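Local coordinates for protein xylulose kinase (Escherichia coli, PDB 2ITM) that phosphorylates D-xylulose to D-xylulose 5-phosphate at the expense of ATP, working as a homodimeric sugar kinase of the FGGY family, at residues D167-G173 with F277-L281; F164-M168 with P200-G205; S323-V327 with Q355-L361. Residue numbers count along the deposited sequence, not the author numbering.

Two of the three contacts set out from one short piece of chain. Strand 165-167 runs straight into helix 168-172, and Asp-167 and Met-168 belong to both contacts. Contact 2 closes first, after 31 intervening residues, when strand 201-203 returns to lie parallel to strand 165-167. Contact 1 closes later, after 103 intervening residues, bringing the end of strand 275-278 in the C-terminal domain onto the short helix, close to the sugar site. Their centres are about 9 Å apart. Contact 3 follows in series, pinning the loop before strand 328-333 to the start of helix 358-381 on the far side of the chain's centre, about 46 Å from contact 1, centre to centre.

Contact 1. Residues D167-G173 with F277-L281; sequences DMSDAAG and FCHAL
A short helix, 168-172, lies against the end of strand 275-278 and the chain that leaves it. Asp-167 is the N-cap: with chi1 near 81° (p), its OD1 accepts from Ser-169 N (2.9 Å), from Ser-169 OG (2.6 Å) and, weakly, from Asp-170 N (3.5 Å). Cys-278 is extended (phi/psi -66/147), and its CA lies 4.7 Å from Ser-169 CA; Ala-172 CA and Phe-277 CA are 5.4 Å apart. The fit is one of small bumps in shallow hollows. Cys-278, chi1 m, presses its CB on the first turn, 3.4 Å from Met-168 O and 3.6 Å from Met-168 CB. Ser-169 CB answers by lodging 3.3 Å from Cys-278 O and 3.8 Å from Ala-280 N. One turn on, Ala-172 CB drops between Phe-277 CD2 (3.6 Å) and Cys-278 N (3.7 Å), and Gly-173 CA, with no side chain to stand off, comes within 4.0 Å of Phe-277 CE2. The Phe-277 side chain (chi1 m) also comes within about 4 Å of bound D-xylulose, nearest atoms, while Gly-173 O is hydrogen-bonded to ND1 of the substrate-binding His-78. This is a buried joint between the N- and C-terminal domains of an FGGY kinase, beside the sugar pocket.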
ATOM      1  N   ASP A 167     -27.503 -35.475  -6.104  1.00 17.34           N
ATOM      2  CA  ASP A 167     -26.773 -36.156  -5.059  1.00 22.50           C
ATOM      3  C   ASP A 167     -26.725 -35.349  -3.769  1.00 24.76           C
ATOM      4  O   ASP A 167     -26.974 -34.178  -3.765  1.00 26.17           O
ATOM      5  CB  ASP A 167     -25.370 -36.506  -5.530  1.00 16.15           C
ATOM      6  CG  ASP A 167     -24.428 -35.347  -5.444  1.00 33.03           C
ATOM      7  OD1 ASP A 167     -23.631 -35.312  -4.514  1.00 21.90           O
ATOM      8  OD2 ASP A 167     -24.412 -34.429  -6.267  1.00 27.13           O
ATOM      9  N   MET A 168     -26.372 -36.013  -2.680  1.00 27.98           N
ATOM     10  CA  MET A 168     -26.366 -35.404  -1.355  1.00 20.09           C
ATOM     11  C   MET A 168     -25.386 -34.216  -1.185  1.00 21.86           C
ATOM     12  O   MET A 168     -25.630 -33.298  -0.437  1.00 23.45           O
ATOM     13  CB  MET A 168     -26.118 -36.461  -0.284  1.00 22.68           C
ATOM     14  CG  MET A 168     -27.153 -37.578  -0.262  1.00 30.62           C
ATOM     15  SD  MET A 168     -28.804 -37.035   0.155  1.00 28.14           S
ATOM     16  CE  MET A 168     -29.651 -38.578   0.117  1.00 28.10           C
ATOM     17  N   SER A 169     -24.262 -34.259  -1.880  1.00 13.80           N
ATOM     18  CA  SER A 169     -23.269 -33.215  -1.791  1.00 18.04           C
ATOM     19  C   SER A 169     -23.691 -31.917  -2.467  1.00 20.00           C
ATOM     20  O   SER A 169     -23.458 -30.867  -1.933  1.00 29.91           O
ATOM     21  CB  SER A 169     -21.896 -33.698  -2.283  1.00 17.24           C
ATOM     22  OG  SER A 169     -21.800 -33.697  -3.685  1.00 22.25           O
ATOM     23  N   ASP A 170     -24.289 -32.035  -3.635  1.00 21.29           N
ATOM     24  CA  ASP A 170     -24.808 -30.872  -4.327  1.00 17.57           C
ATOM     25  C   ASP A 170     -26.074 -30.356  -3.632  1.00 25.47           C
ATOM     26  O   ASP A 170     -26.237 -29.171  -3.424  1.00 24.90           O
ATOM     27  CB  ASP A 170     -25.091 -31.222  -5.794  1.00 15.00           C
ATOM     28  CG  ASP A 170     -24.457 -30.218  -6.778  1.00 30.10           C
ATOM     29  OD1 ASP A 170     -24.698 -30.387  -7.990  1.00 18.85           O
ATOM     30  OD2 ASP A 170     -23.745 -29.262  -6.448  1.00 19.71           O
ATOM     31  N   ALA A 171     -26.964 -31.289  -3.280  1.00 22.09           N
ATOM     32  CA  ALA A 171     -28.205 -30.974  -2.600  1.00 25.28           C
ATOM     33  C   ALA A 171     -27.990 -30.246  -1.271  1.00 20.24           C
ATOM     34  O   ALA A 171     -28.755 -29.376  -0.925  1.00 30.56           O
ATOM     35  CB  ALA A 171     -29.037 -32.219  -2.402  1.00 19.02           C
ATOM     36  N   ALA A 172     -26.956 -30.622  -0.541  1.00 20.90           N
ATOM     37  CA  ALA A 172     -26.629 -29.951   0.694  1.00 23.37           C
ATOM     38  C   ALA A 172     -26.427 -28.457   0.477  1.00 36.37           C
ATOM     39  O   ALA A 172     -26.764 -27.650   1.323  1.00 29.95           O
ATOM     40  CB  ALA A 172     -25.421 -30.565   1.313  1.00 31.25           C
ATOM     41  N   GLY A 173     -25.887 -28.104  -0.681  1.00 20.27           N
ATOM     42  CA  GLY A 173     -25.608 -26.730  -1.008  1.00 28.38           C
ATOM     43  C   GLY A 173     -26.795 -25.842  -1.314  1.00 18.10           C
ATOM     44  O   GLY A 173     -26.618 -24.667  -1.524  1.00 29.99           O
ATOM     45  N   PHE A 277     -21.355 -29.974   4.712  1.00 22.65           N
ATOM     46  CA  PHE A 277     -22.219 -30.620   3.744  1.00 19.18           C
ATOM     47  C   PHE A 277     -22.135 -32.128   3.801  1.00 21.82           C
ATOM     48  O   PHE A 277     -21.228 -32.688   4.403  1.00 29.79           O
ATOM     49  CB  PHE A 277     -21.869 -30.163   2.334  1.00 27.68           C
ATOM     50  CG  PHE A 277     -21.960 -28.699   2.117  1.00 16.04           C
ATOM     51  CD1 PHE A 277     -20.885 -27.993   1.639  1.00 17.19           C
ATOM     52  CD2 PHE A 277     -23.132 -28.027   2.366  1.00 28.18           C
ATOM     53  CE1 PHE A 277     -20.968 -26.654   1.431  1.00 16.99           C
ATOM     54  CE2 PHE A 277     -23.224 -26.685   2.149  1.00 24.73           C
ATOM     55  CZ  PHE A 277     -22.146 -25.996   1.676  1.00 25.65           C
ATOM     56  N   CYS A 278     -23.068 -32.788   3.133  1.00 24.31           N
ATOM     57  CA  CYS A 278     -22.910 -34.186   2.810  1.00 20.22           C
ATOM     58  C   CYS A 278     -21.758 -34.382   1.830  1.00 21.43           C
ATOM     59  O   CYS A 278     -21.493 -33.530   1.009  1.00 25.60           O
ATOM     60  CB  CYS A 278     -24.216 -34.777   2.267  1.00 24.53           C
ATOM     61  SG  CYS A 278     -25.639 -34.711   3.360  1.00 29.91           S
ATOM     62  N   HIS A 279     -21.069 -35.504   1.949  1.00 27.62           N
ATOM     63  CA  HIS A 279     -20.097 -35.937   0.953  1.00 22.82           C
ATOM     64  C   HIS A 279     -20.784 -36.725  -0.162  1.00 20.30           C
ATOM     65  O   HIS A 279     -21.879 -37.213   0.012  1.00 23.33           O
ATOM     66  CB  HIS A 279     -19.002 -36.775   1.622  1.00 22.31           C
ATOM     67  CG  HIS A 279     -17.725 -36.864   0.848  1.00 18.24           C
ATOM     68  ND1 HIS A 279     -17.561 -36.301  -0.396  1.00 28.42           N
ATOM     69  CD2 HIS A 279     -16.546 -37.445   1.150  1.00 20.82           C
ATOM     70  CE1 HIS A 279     -16.339 -36.536  -0.828  1.00 26.37           C
ATOM     71  NE2 HIS A 279     -15.703 -37.232   0.092  1.00 22.59           N
ATOM     72  N   ALA A 280     -20.114 -36.850  -1.299  1.00 18.61           N
ATOM     73  CA  ALA A 280     -20.670 -37.536  -2.453  1.00 19.16           C
ATOM     74  C   ALA A 280     -20.601 -39.059  -2.336  1.00 25.32           C
ATOM     75  O   ALA A 280     -20.753 -39.776  -3.307  1.00 23.91           O
ATOM     76  CB  ALA A 280     -19.998 -37.069  -3.726  1.00 25.49           C
ATOM     77  N   LEU A 281     -20.325 -39.520  -1.123  1.00 21.80           N
ATOM     78  CA  LEU A 281     -20.397 -40.942  -0.847  1.00 23.79           C
ATOM     79  C   LEU A 281     -21.351 -41.241   0.288  1.00 20.16           C
ATOM     80  O   LEU A 281     -21.659 -40.384   1.093  1.00 20.03           O
ATOM     81  CB  LEU A 281     -19.008 -41.500  -0.549  1.00 21.74           C
ATOM     82  CG  LEU A 281     -17.974 -41.448  -1.665  1.00 17.20           C
ATOM     83  CD1 LEU A 281     -16.583 -41.493  -1.121  1.00 23.66           C
ATOM     84  CD2 LEU A 281     -18.208 -42.539  -2.698  1.00 20.23           C
TER

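Contact 2. Residues F164-M168 with P200-G205; sequences FASDM and PALYEG
Tyr-203 lays its ring obliquely by Ala-165, with CE1 3.9 Å from Ala-165 CB, and turns its edge to Ser-166 O; chi1 near -66° (m) puts it there. Its own strand, 201-203, and strand 165-167 form a two-stranded parallel sheet in the N-terminal domain of the FGGY kinase, with axes 4.6 Å apart at closest and a crossing angle of -35°, a marked twist. Ala-165 pairs with Ala-201, Ser-166 with Leu-202 and Asp-167 with Tyr-203 (CA to CA 4.6, 5.1 and 4.8 Å in turn). The bonds stagger as parallel strands require: Ala-201 N to Phe-164 O (3.2 Å) and Ser-166 N to Ala-201 O (2.9 Å) straddle Ala-165, then Tyr-203 N to Ser-166 O (2.9 Å) follows, and a weak one from Met-168 N to Tyr-203 O (3.1 Å) closes the run as strand 165-167 leads directly into helix 168-172. Ala-165, Asp-167, Ala-201 and Tyr-203 share one face. On the other, Pro-200 CG sits 4.0 Å from Ser-166 CB. Met-168, chi1 and chi2 both m, sets its CE 3.9 Å from Leu-202 CB and its CG 3.7 Å from Glu-204 OE1, an oxygen salt-bridged to Arg-182. Asp-167, the helix N-cap, accepts from Ser-169 OG at OD1 and forms a salt bridge with Lys-153 through OD2. Around the pair, helix 152-161 meets Phe-164 and Ser-166, strand 183-184 packs on Leu-202, and strand 226-232 touches Asp-167 and Tyr-203 through Ala-229.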
ATOM      1  N   PHE A 164     -35.112 -36.390 -13.207  1.00 17.82           N
ATOM      2  CA  PHE A 164     -34.870 -35.341 -12.230  1.00 18.44           C
ATOM      3  C   PHE A 164     -34.192 -35.922 -10.997  1.00 25.30           C
ATOM      4  O   PHE A 164     -34.834 -36.548 -10.177  1.00 26.95           O
ATOM      5  CB  PHE A 164     -36.180 -34.668 -11.787  1.00 23.05           C
ATOM      6  CG  PHE A 164     -36.975 -34.048 -12.905  1.00 33.83           C
ATOM      7  CD1 PHE A 164     -37.871 -34.797 -13.635  1.00 45.44           C
ATOM      8  CD2 PHE A 164     -36.839 -32.714 -13.216  1.00 43.00           C
ATOM      9  CE1 PHE A 164     -38.592 -34.230 -14.650  1.00 47.60           C
ATOM     10  CE2 PHE A 164     -37.568 -32.150 -14.231  1.00 23.04           C
ATOM     11  CZ  PHE A 164     -38.440 -32.904 -14.945  1.00 32.10           C
ATOM     12  N   ALA A 165     -32.895 -35.691 -10.860  1.00 18.94           N
ATOM     13  CA  ALA A 165     -32.143 -36.261  -9.761  1.00 23.21           C
ATOM     14  C   ALA A 165     -30.929 -35.441  -9.342  1.00 23.60           C
ATOM     15  O   ALA A 165     -30.308 -34.789 -10.153  1.00 22.46           O
ATOM     16  CB  ALA A 165     -31.749 -37.665 -10.070  1.00 12.23           C
ATOM     17  N   SER A 166     -30.602 -35.500  -8.058  1.00 16.29           N
ATOM     18  CA  SER A 166     -29.351 -34.974  -7.550  1.00 22.17           C
ATOM     19  C   SER A 166     -28.662 -35.905  -6.554  1.00 19.69           C
ATOM     20  O   SER A 166     -29.191 -36.935  -6.207  1.00 18.75           O
ATOM     21  CB  SER A 166     -29.570 -33.593  -6.929  1.00 24.09           C
ATOM     22  OG  SER A 166     -28.361 -32.906  -6.754  1.00 20.41           O
ATOM     23  N   ASP A 167     -27.503 -35.475  -6.104  1.00 17.34           N
ATOM     24  CA  ASP A 167     -26.773 -36.156  -5.059  1.00 22.50           C
ATOM     25  C   ASP A 167     -26.725 -35.349  -3.769  1.00 24.76           C
ATOM     26  O   ASP A 167     -26.974 -34.178  -3.765  1.00 26.17           O
ATOM     27  CB  ASP A 167     -25.370 -36.506  -5.530  1.00 16.15           C
ATOM     28  CG  ASP A 167     -24.428 -35.347  -5.444  1.00 33.03           C
ATOM     29  OD1 ASP A 167     -23.631 -35.312  -4.514  1.00 21.90           O
ATOM     30  OD2 ASP A 167     -24.412 -34.429  -6.267  1.00 27.13           O
ATOM     31  N   MET A 168     -26.372 -36.013  -2.680  1.00 27.98           N
ATOM     32  CA  MET A 168     -26.366 -35.404  -1.355  1.00 20.09           C
ATOM     33  C   MET A 168     -25.386 -34.216  -1.185  1.00 21.86           C
ATOM     34  O   MET A 168     -25.630 -33.298  -0.437  1.00 23.45           O
ATOM     35  CB  MET A 168     -26.118 -36.461  -0.284  1.00 22.68           C
ATOM     36  CG  MET A 168     -27.153 -37.578  -0.262  1.00 30.62           C
ATOM     37  SD  MET A 168     -28.804 -37.035   0.155  1.00 28.14           S
ATOM     38  CE  MET A 168     -29.651 -38.578   0.117  1.00 28.10           C
ATOM     39  N   PRO A 200     -35.696 -32.354  -7.189  1.00 19.12           N
ATOM     40  CA  PRO A 200     -35.283 -33.650  -7.712  1.00 21.48           C
ATOM     41  C   PRO A 200     -35.273 -34.729  -6.641  1.00 20.12           C
ATOM     42  O   PRO A 200     -35.215 -34.429  -5.467  1.00 30.31           O
ATOM     43  CB  PRO A 200     -33.860 -33.378  -8.200  1.00 22.97           C
ATOM     44  CG  PRO A 200     -33.373 -32.344  -7.321  1.00 22.60           C
ATOM     45  CD  PRO A 200     -34.542 -31.459  -7.042  1.00 25.29           C
ATOM     46  N   ALA A 201     -35.330 -35.975  -7.072  1.00 27.07           N
ATOM     47  CA  ALA A 201     -34.992 -37.116  -6.236  1.00 33.51           C
ATOM     48  C   ALA A 201     -33.535 -37.127  -5.785  1.00 22.21           C
ATOM     49  O   ALA A 201     -32.652 -36.746  -6.519  1.00 24.40           O
ATOM     50  CB  ALA A 201     -35.344 -38.396  -6.952  1.00 34.45           C
ATOM     51  N   LEU A 202     -33.313 -37.542  -4.548  1.00 30.27           N
ATOM     52  CA  LEU A 202     -31.987 -37.537  -3.958  1.00 20.93           C
ATOM     53  C   LEU A 202     -31.342 -38.909  -4.011  1.00 31.60           C
ATOM     54  O   LEU A 202     -31.993 -39.895  -3.742  1.00 26.65           O
ATOM     55  CB  LEU A 202     -32.036 -37.043  -2.526  1.00 33.18           C
ATOM     56  CG  LEU A 202     -32.468 -35.599  -2.299  1.00 48.24           C
ATOM     57  CD1 LEU A 202     -32.896 -35.369  -0.871  1.00 36.27           C
ATOM     58  CD2 LEU A 202     -31.379 -34.634  -2.701  1.00 34.70           C
ATOM     59  N   TYR A 203     -30.079 -38.922  -4.354  1.00 29.62           N
ATOM     60  CA  TYR A 203     -29.296 -40.141  -4.330  1.00 28.43           C
ATOM     61  C   TYR A 203     -27.971 -39.896  -3.627  1.00 27.43           C
ATOM     62  O   TYR A 203     -27.598 -38.766  -3.387  1.00 22.83           O
ATOM     63  CB  TYR A 203     -29.041 -40.637  -5.749  1.00 18.63           C
ATOM     64  CG  TYR A 203     -30.257 -41.092  -6.512  1.00 20.02           C
ATOM     65  CD1 TYR A 203     -31.219 -40.194  -6.919  1.00 20.23           C
ATOM     66  CD2 TYR A 203     -30.434 -42.420  -6.836  1.00 40.74           C
ATOM     67  CE1 TYR A 203     -32.328 -40.610  -7.626  1.00 35.00           C
ATOM     68  CE2 TYR A 203     -31.527 -42.845  -7.542  1.00 37.41           C
ATOM     69  CZ  TYR A 203     -32.478 -41.941  -7.936  1.00 33.54           C
ATOM     70  OH  TYR A 203     -33.570 -42.369  -8.635  1.00 28.32           O
ATOM     71  N   GLU A 204     -27.259 -40.964  -3.316  1.00 30.04           N
ATOM     72  CA  GLU A 204     -25.836 -40.868  -3.025  1.00 28.86           C
ATOM     73  C   GLU A 204     -25.018 -40.793  -4.304  1.00 21.40           C
ATOM     74  O   GLU A 204     -25.452 -41.252  -5.338  1.00 29.57           O
ATOM     75  CB  GLU A 204     -25.385 -42.029  -2.150  1.00 22.25           C
ATOM     76  CG  GLU A 204     -26.172 -42.194  -0.869  1.00 26.39           C
ATOM     77  CD  GLU A 204     -25.867 -41.133   0.166  1.00 28.52           C
ATOM     78  OE1 GLU A 204     -24.862 -40.439   0.037  1.00 20.54           O
ATOM     79  OE2 GLU A 204     -26.643 -41.002   1.115  1.00 21.60           O
ATOM     80  N   GLY A 205     -23.848 -40.184  -4.226  1.00 24.40           N
ATOM     81  CA  GLY A 205     -23.040 -39.902  -5.398  1.00 22.83           C
ATOM     82  C   GLY A 205     -22.799 -41.093  -6.296  1.00 17.63           C
ATOM     83  O   GLY A 205     -22.737 -40.950  -7.503  1.00 19.41           O
TER

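Contact 3. Residues S323-V327 with Q355-L361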
ATOM      1  N   SER A 323      18.744  -9.820   9.588  1.00 63.19           N
ATOM      2  CA  SER A 323      18.869  -8.845  10.661  1.00 67.59           C
ATOM      3  C   SER A 323      17.820  -7.755  10.504  1.00 66.92           C
ATOM      4  O   SER A 323      17.478  -7.065  11.457  1.00 63.02           O
ATOM      5  CB  SER A 323      20.262  -8.218  10.654  1.00 67.07           C
ATOM      6  OG  SER A 323      20.375  -7.267   9.618  1.00 48.92           O
ATOM      7  N   ALA A 324      17.324  -7.612   9.283  1.00 61.23           N
ATOM      8  CA  ALA A 324      16.139  -6.821   9.005  1.00 51.27           C
ATOM      9  C   ALA A 324      14.995  -7.175   9.926  1.00 39.66           C
ATOM     10  O   ALA A 324      14.686  -8.335  10.136  1.00 55.72           O
ATOM     11  CB  ALA A 324      15.731  -6.994   7.573  1.00 43.26           C
ATOM     12  N   GLU A 325      14.362  -6.155  10.472  1.00 60.35           N
ATOM     13  CA  GLU A 325      13.040  -6.314  11.029  1.00 56.22           C
ATOM     14  C   GLU A 325      12.049  -6.829  10.002  1.00 46.88           C
ATOM     15  O   GLU A 325      12.217  -6.642   8.808  1.00 37.77           O
ATOM     16  CB  GLU A 325      12.547  -5.002  11.616  1.00 66.24           C
ATOM     17  CG  GLU A 325      13.165  -4.657  12.950  1.00 72.03           C
ATOM     18  CD  GLU A 325      13.234  -3.167  13.172  1.00 73.95           C
ATOM     19  OE1 GLU A 325      13.211  -2.423  12.180  1.00 60.84           O
ATOM     20  OE2 GLU A 325      13.300  -2.742  14.339  1.00 92.03           O
ATOM     21  N   PRO A 326      11.018  -7.499  10.489  1.00 40.55           N
ATOM     22  CA  PRO A 326      10.022  -8.148   9.617  1.00 34.10           C
ATOM     23  C   PRO A 326       9.204  -7.107   8.877  1.00 31.54           C
ATOM     24  O   PRO A 326       8.824  -6.105   9.462  1.00 31.34           O
ATOM     25  CB  PRO A 326       9.151  -8.915  10.606  1.00 39.20           C
ATOM     26  CG  PRO A 326       9.991  -9.071  11.797  1.00 42.87           C
ATOM     27  CD  PRO A 326      10.807  -7.844  11.901  1.00 43.30           C
ATOM     28  N   VAL A 327       8.976  -7.352   7.596  1.00 37.49           N
ATOM     29  CA  VAL A 327       7.812  -6.865   6.884  1.00 32.07           C
ATOM     30  C   VAL A 327       6.667  -7.818   7.122  1.00 33.94           C
ATOM     31  O   VAL A 327       6.863  -9.016   7.165  1.00 28.07           O
ATOM     32  CB  VAL A 327       8.067  -6.848   5.379  1.00 38.97           C
ATOM     33  CG1 VAL A 327       6.964  -6.157   4.670  1.00 33.36           C
ATOM     34  CG2 VAL A 327       9.362  -6.194   5.077  1.00 36.66           C
ATOM     35  N   GLN A 355      15.350  -0.903   5.236  1.00 40.09           N
ATOM     36  CA  GLN A 355      16.092  -2.146   5.299  1.00 39.45           C
ATOM     37  C   GLN A 355      15.606  -3.119   4.232  1.00 47.30           C
ATOM     38  O   GLN A 355      16.214  -4.154   4.005  1.00 38.06           O
ATOM     39  CB  GLN A 355      15.896  -2.778   6.665  1.00 36.41           C
ATOM     40  CG  GLN A 355      16.623  -2.094   7.781  1.00 62.35           C
ATOM     41  CD  GLN A 355      17.000  -3.053   8.883  1.00 72.82           C
ATOM     42  OE1 GLN A 355      16.291  -3.169   9.877  1.00 55.87           O
ATOM     43  NE2 GLN A 355      18.111  -3.749   8.706  1.00 59.34           N
ATOM     44  N   HIS A 356      14.488  -2.780   3.602  1.00 36.00           N
ATOM     45  CA  HIS A 356      13.709  -3.754   2.866  1.00 37.63           C
ATOM     46  C   HIS A 356      13.912  -3.605   1.358  1.00 30.75           C
ATOM     47  O   HIS A 356      13.739  -2.536   0.807  1.00 45.54           O
ATOM     48  CB  HIS A 356      12.223  -3.647   3.205  1.00 44.29           C
ATOM     49  CG  HIS A 356      11.906  -3.918   4.640  1.00 30.95           C
ATOM     50  ND1 HIS A 356      12.414  -5.000   5.321  1.00 32.35           N
ATOM     51  CD2 HIS A 356      11.125  -3.255   5.519  1.00 16.18           C
ATOM     52  CE1 HIS A 356      11.966  -4.985   6.561  1.00 31.38           C
ATOM     53  NE2 HIS A 356      11.179  -3.937   6.704  1.00 40.59           N
ATOM     54  N   GLY A 357      14.265  -4.702   0.713  1.00 41.07           N
ATOM     55  CA  GLY A 357      14.129  -4.846  -0.734  1.00 38.75           C
ATOM     56  C   GLY A 357      13.335  -6.073  -1.127  1.00 47.65           C
ATOM     57  O   GLY A 357      12.684  -6.682  -0.298  1.00 40.21           O
ATOM     58  N   PRO A 358      13.411  -6.435  -2.401  1.00 46.46           N
ATOM     59  CA  PRO A 358      12.552  -7.463  -2.982  1.00 33.98           C
ATOM     60  C   PRO A 358      12.708  -8.830  -2.336  1.00 34.20           C
ATOM     61  O   PRO A 358      11.759  -9.581  -2.288  1.00 28.02           O
ATOM     62  CB  PRO A 358      13.020  -7.515  -4.423  1.00 37.14           C
ATOM     63  CG  PRO A 358      13.561  -6.193  -4.676  1.00 30.14           C
ATOM     64  CD  PRO A 358      14.218  -5.760  -3.426  1.00 35.05           C
ATOM     65  N   ASN A 359      13.899  -9.130  -1.851  1.00 38.62           N
ATOM     66  CA  ASN A 359      14.152 -10.366  -1.127  1.00 37.83           C
ATOM     67  C   ASN A 359      13.303 -10.450   0.161  1.00 39.78           C
ATOM     68  O   ASN A 359      12.674 -11.454   0.444  1.00 33.58           O
ATOM     69  CB  ASN A 359      15.627 -10.459  -0.751  1.00 39.05           C
ATOM     70  CG  ASN A 359      16.545 -10.496  -1.956  1.00 44.70           C
ATOM     71  OD1 ASN A 359      16.162 -10.914  -3.032  1.00 32.97           O
ATOM     72  ND2 ASN A 359      17.775 -10.066  -1.758  1.00 34.12           N
ATOM     73  N   GLU A 360      13.320  -9.366   0.916  1.00 39.00           N
ATOM     74  CA  GLU A 360      12.530  -9.232   2.123  1.00 29.53           C
ATOM     75  C   GLU A 360      11.051  -9.320   1.796  1.00 28.43           C
ATOM     76  O   GLU A 360      10.309 -10.065   2.420  1.00 26.39           O
ATOM     77  CB  GLU A 360      12.842  -7.902   2.795  1.00 27.66           C
ATOM     78  CG  GLU A 360      14.228  -7.803   3.414  1.00 38.17           C
ATOM     79  CD  GLU A 360      15.359  -7.918   2.410  1.00 20.31           C
ATOM     80  OE1 GLU A 360      16.287  -8.684   2.667  1.00 37.27           O
ATOM     81  OE2 GLU A 360      15.328  -7.248   1.383  1.00 35.49           O
ATOM     82  N   LEU A 361      10.641  -8.558   0.793  1.00 30.08           N
ATOM     83  CA  LEU A 361       9.263  -8.538   0.354  1.00 22.78           C
ATOM     84  C   LEU A 361       8.790  -9.936   0.016  1.00 38.05           C
ATOM     85  O   LEU A 361       7.702 -10.339   0.378  1.00 30.19           O
ATOM     86  CB  LEU A 361       9.110  -7.618  -0.844  1.00 28.17           C
ATOM     87  CG  LEU A 361       8.544  -6.257  -0.475  1.00 30.40           C
ATOM     88  CD1 LEU A 361       9.048  -5.827   0.858  1.00 42.98           C
ATOM     89  CD2 LEU A 361       8.807  -5.203  -1.536  1.00 48.59           C
TER
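The contact gathers round the N terminus of helix 358-381, which opens with half of a capping box. Gly-357 is the N-cap, and Glu-360, three residues on, folds its side chain back so that OE2 accepts from Gly-357 N (2.8 Å). Against this start lies the irregular stretch 323-327. Val-327 points inward, its CG2 over one face of the His-356 imidazole and 4.2 Å from Leu-361 CD1. Ala-324 CB approaches Glu-360 CG (4.5 Å), and Gln-355, near the surface, places NE2 3.7 Å from Ala-324 CA. Glu-360 OE1 also accepts from Asp-321 N, just before the stretch, and in the assembly Leu-304 of the second subunit packs on His-356 and Leu-361, so this corner forms part of the dimer interface. Between the two segments themselves contact is largely apolar packing, with Val-327 set among His-356, Glu-360 CB and Leu-361; the polar ties run beside it, in the helix cap and through Asp-321.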